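373aa long hypothetical citrate synthase (Sulfolobus tokodaii, PDB 1VGP) is a largely helical, two-subunit protein of the citrate synthase family. Local coordinates at residues E59-N62 and W63-E66. Residues are numbered along the deposited sequence; the frame is centred on the assembly and turned at random.
Sequences EELN and WFQE
L61 and Q65 meet one turn apart on helix 58-70, a surface helix of this citrate synthase-family fold, and they illustrate how an i to i+4 pair is set by backbone and side chain together. The backbone part is Q65 N to L61 O, a nearly straight hydrogen bond of 2.9 Å with an N-H...O angle of 174°. From there Q65 doubles back along its own helix: with CG placed between the backbone N and the carbonyl carbon (chi1 51°) and an extended chain beyond, the amide is carried toward the preceding turn. Its NE2 comes to 3.5 Å from L61 CG, an amide end laid against an aliphatic branch point. N62 brings a second amide near, its OD1 3.9 Å from Q65 OE1 and the two planes 49° apart, while its backbone O takes a weak hydrogen bond from E66 N (3.2 Å). L61 CD1 also stands 4.3 Å from F64 CD2 in a loose apolar touch, and L61 packs on I370 of the second subunit. F64, by contrast, turns inward to meet Y48 edge-to-face, while W63 reaches I115 on helix 113-135. E60 O lies at the edge of the W63 indole, near its plane, 3.7 Å from CE3.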
ATOM      1  N   GLU A  59      31.110  18.124  -2.729  1.00 51.80           N
ATOM      2  CA  GLU A  59      31.218  17.358  -1.492  1.00 52.52           C
ATOM      3  C   GLU A  59      29.897  16.693  -1.136  1.00 50.98           C
ATOM      4  O   GLU A  59      29.874  15.544  -0.687  1.00 49.91           O
ATOM      5  CB  GLU A  59      31.667  18.262  -0.345  1.00 56.30           C
ATOM      6  CG  GLU A  59      32.843  19.150  -0.700  1.00 63.92           C
ATOM      7  CD  GLU A  59      33.658  19.554   0.511  1.00 67.87           C
ATOM      8  OE1 GLU A  59      34.567  20.401   0.357  1.00 69.90           O
ATOM      9  OE2 GLU A  59      33.391  19.027   1.615  1.00 70.94           O
ATOM     10  N   GLU A  60      28.797  17.416  -1.334  1.00 49.14           N
ATOM     11  CA  GLU A  60      27.481  16.865  -1.050  1.00 47.42           C
ATOM     12  C   GLU A  60      27.174  15.686  -1.974  1.00 48.07           C
ATOM     13  O   GLU A  60      26.788  14.609  -1.510  1.00 49.87           O
ATOM     14  CB  GLU A  60      26.412  17.945  -1.188  1.00 45.49           C
ATOM     15  CG  GLU A  60      26.584  19.090  -0.212  1.00 44.73           C
ATOM     16  CD  GLU A  60      25.634  20.241  -0.484  1.00 46.71           C
ATOM     17  OE1 GLU A  60      25.434  20.585  -1.673  1.00 46.78           O
ATOM     18  OE2 GLU A  60      25.093  20.802   0.493  1.00 47.50           O
ATOM     19  N   LEU A  61      27.360  15.875  -3.276  1.00 46.02           N
ATOM     20  CA  LEU A  61      27.124  14.793  -4.225  1.00 45.66           C
ATOM     21  C   LEU A  61      28.040  13.601  -3.961  1.00 48.66           C
ATOM     22  O   LEU A  61      27.656  12.446  -4.155  1.00 48.64           O
ATOM     23  CB  LEU A  61      27.337  15.276  -5.664  1.00 43.00           C
ATOM     24  CG  LEU A  61      27.158  14.195  -6.739  1.00 40.89           C
ATOM     25  CD1 LEU A  61      25.711  13.734  -6.755  1.00 38.69           C
ATOM     26  CD2 LEU A  61      27.551  14.738  -8.094  1.00 38.73           C
ATOM     27  N   ASN A  62      29.263  13.889  -3.532  1.00 51.00           N
ATOM     28  CA  ASN A  62      30.244  12.839  -3.309  1.00 52.01           C
ATOM     29  C   ASN A  62      29.780  11.988  -2.132  1.00 51.38           C
ATOM     30  O   ASN A  62      29.877  10.760  -2.164  1.00 50.45           O
ATOM     31  CB  ASN A  62      31.608  13.452  -3.011  1.00 57.40           C
ATOM     32  CG  ASN A  62      32.704  12.859  -3.869  1.00 62.79           C
ATOM     33  OD1 ASN A  62      32.552  12.735  -5.089  1.00 65.83           O
ATOM     34  ND2 ASN A  62      33.819  12.484  -3.242  1.00 63.69           N
ATOM     35  N   TRP A  63      29.268  12.653  -1.099  1.00 50.04           N
ATOM     36  CA  TRP A  63      28.640  11.964   0.005  1.00 49.49           C
ATOM     37  C   TRP A  63      27.441  11.165  -0.484  1.00 48.95           C
ATOM     38  O   TRP A  63      27.190  10.051  -0.024  1.00 49.17           O
ATOM     39  CB  TRP A  63      28.178  12.967   1.062  1.00 51.60           C
ATOM     40  CG  TRP A  63      27.271  12.353   2.084  1.00 55.82           C
ATOM     41  CD1 TRP A  63      27.640  11.620   3.174  1.00 56.56           C
ATOM     42  CD2 TRP A  63      25.846  12.384   2.090  1.00 56.22           C
ATOM     43  NE1 TRP A  63      26.534  11.196   3.860  1.00 58.12           N
ATOM     44  CE2 TRP A  63      25.407  11.657   3.215  1.00 56.88           C
ATOM     45  CE3 TRP A  63      24.881  12.969   1.255  1.00 56.62           C
ATOM     46  CZ2 TRP A  63      24.061  11.482   3.530  1.00 57.16           C
ATOM     47  CZ3 TRP A  63      23.538  12.799   1.564  1.00 56.67           C
ATOM     48  CH2 TRP A  63      23.141  12.067   2.693  1.00 56.01           C
ATOM     49  N   PHE A  64      26.698  11.746  -1.419  1.00 47.71           N
ATOM     50  CA  PHE A  64      25.401  11.209  -1.792  1.00 45.72           C
ATOM     51  C   PHE A  64      25.539   9.929  -2.594  1.00 46.27           C
ATOM     52  O   PHE A  64      24.891   8.928  -2.301  1.00 45.87           O
ATOM     53  CB  PHE A  64      24.601  12.231  -2.600  1.00 41.96           C
ATOM     54  CG  PHE A  64      23.261  11.726  -3.036  1.00 40.23           C
ATOM     55  CD1 PHE A  64      22.222  11.599  -2.125  1.00 37.95           C
ATOM     56  CD2 PHE A  64      23.045  11.339  -4.356  1.00 39.28           C
ATOM     57  CE1 PHE A  64      20.986  11.093  -2.516  1.00 36.28           C
ATOM     58  CE2 PHE A  64      21.810  10.829  -4.758  1.00 38.32           C
ATOM     59  CZ  PHE A  64      20.780  10.707  -3.836  1.00 37.94           C
ATOM     60  N   GLN A  65      26.382   9.953  -3.615  1.00 48.01           N
ATOM     61  CA  GLN A  65      26.593   8.753  -4.409  1.00 50.75           C
ATOM     62  C   GLN A  65      27.474   7.760  -3.675  1.00 50.76           C
ATOM     63  O   GLN A  65      27.661   6.641  -4.130  1.00 51.53           O
ATOM     64  CB  GLN A  65      27.202   9.100  -5.769  1.00 52.15           C
ATOM     65  CG  GLN A  65      28.423   9.983  -5.718  1.00 53.12           C
ATOM     66  CD  GLN A  65      28.663  10.715  -7.028  1.00 56.16           C
ATOM     67  OE1 GLN A  65      29.781  11.134  -7.317  1.00 57.61           O
ATOM     68  NE2 GLN A  65      27.609  10.872  -7.825  1.00 56.45           N
ATOM     69  N   GLU A  66      28.014   8.162  -2.536  1.00 52.35           N
ATOM     70  CA  GLU A  66      28.735   7.221  -1.689  1.00 54.70           C
ATOM     71  C   GLU A  66      27.726   6.313  -0.989  1.00 54.95           C
ATOM     72  O   GLU A  66      27.871   5.093  -0.992  1.00 54.21           O
ATOM     73  CB  GLU A  66      29.574   8.000  -0.667  1.00 58.61           C
ATOM     74  CG  GLU A  66      29.779   7.311   0.678  1.00 67.27           C
ATOM     75  CD  GLU A  66      31.129   7.637   1.312  1.00 71.62           C
ATOM     76  OE1 GLU A  66      31.597   8.796   1.159  1.00 71.23           O
ATOM     77  OE2 GLU A  66      31.716   6.740   1.957  1.00 71.51           O
TER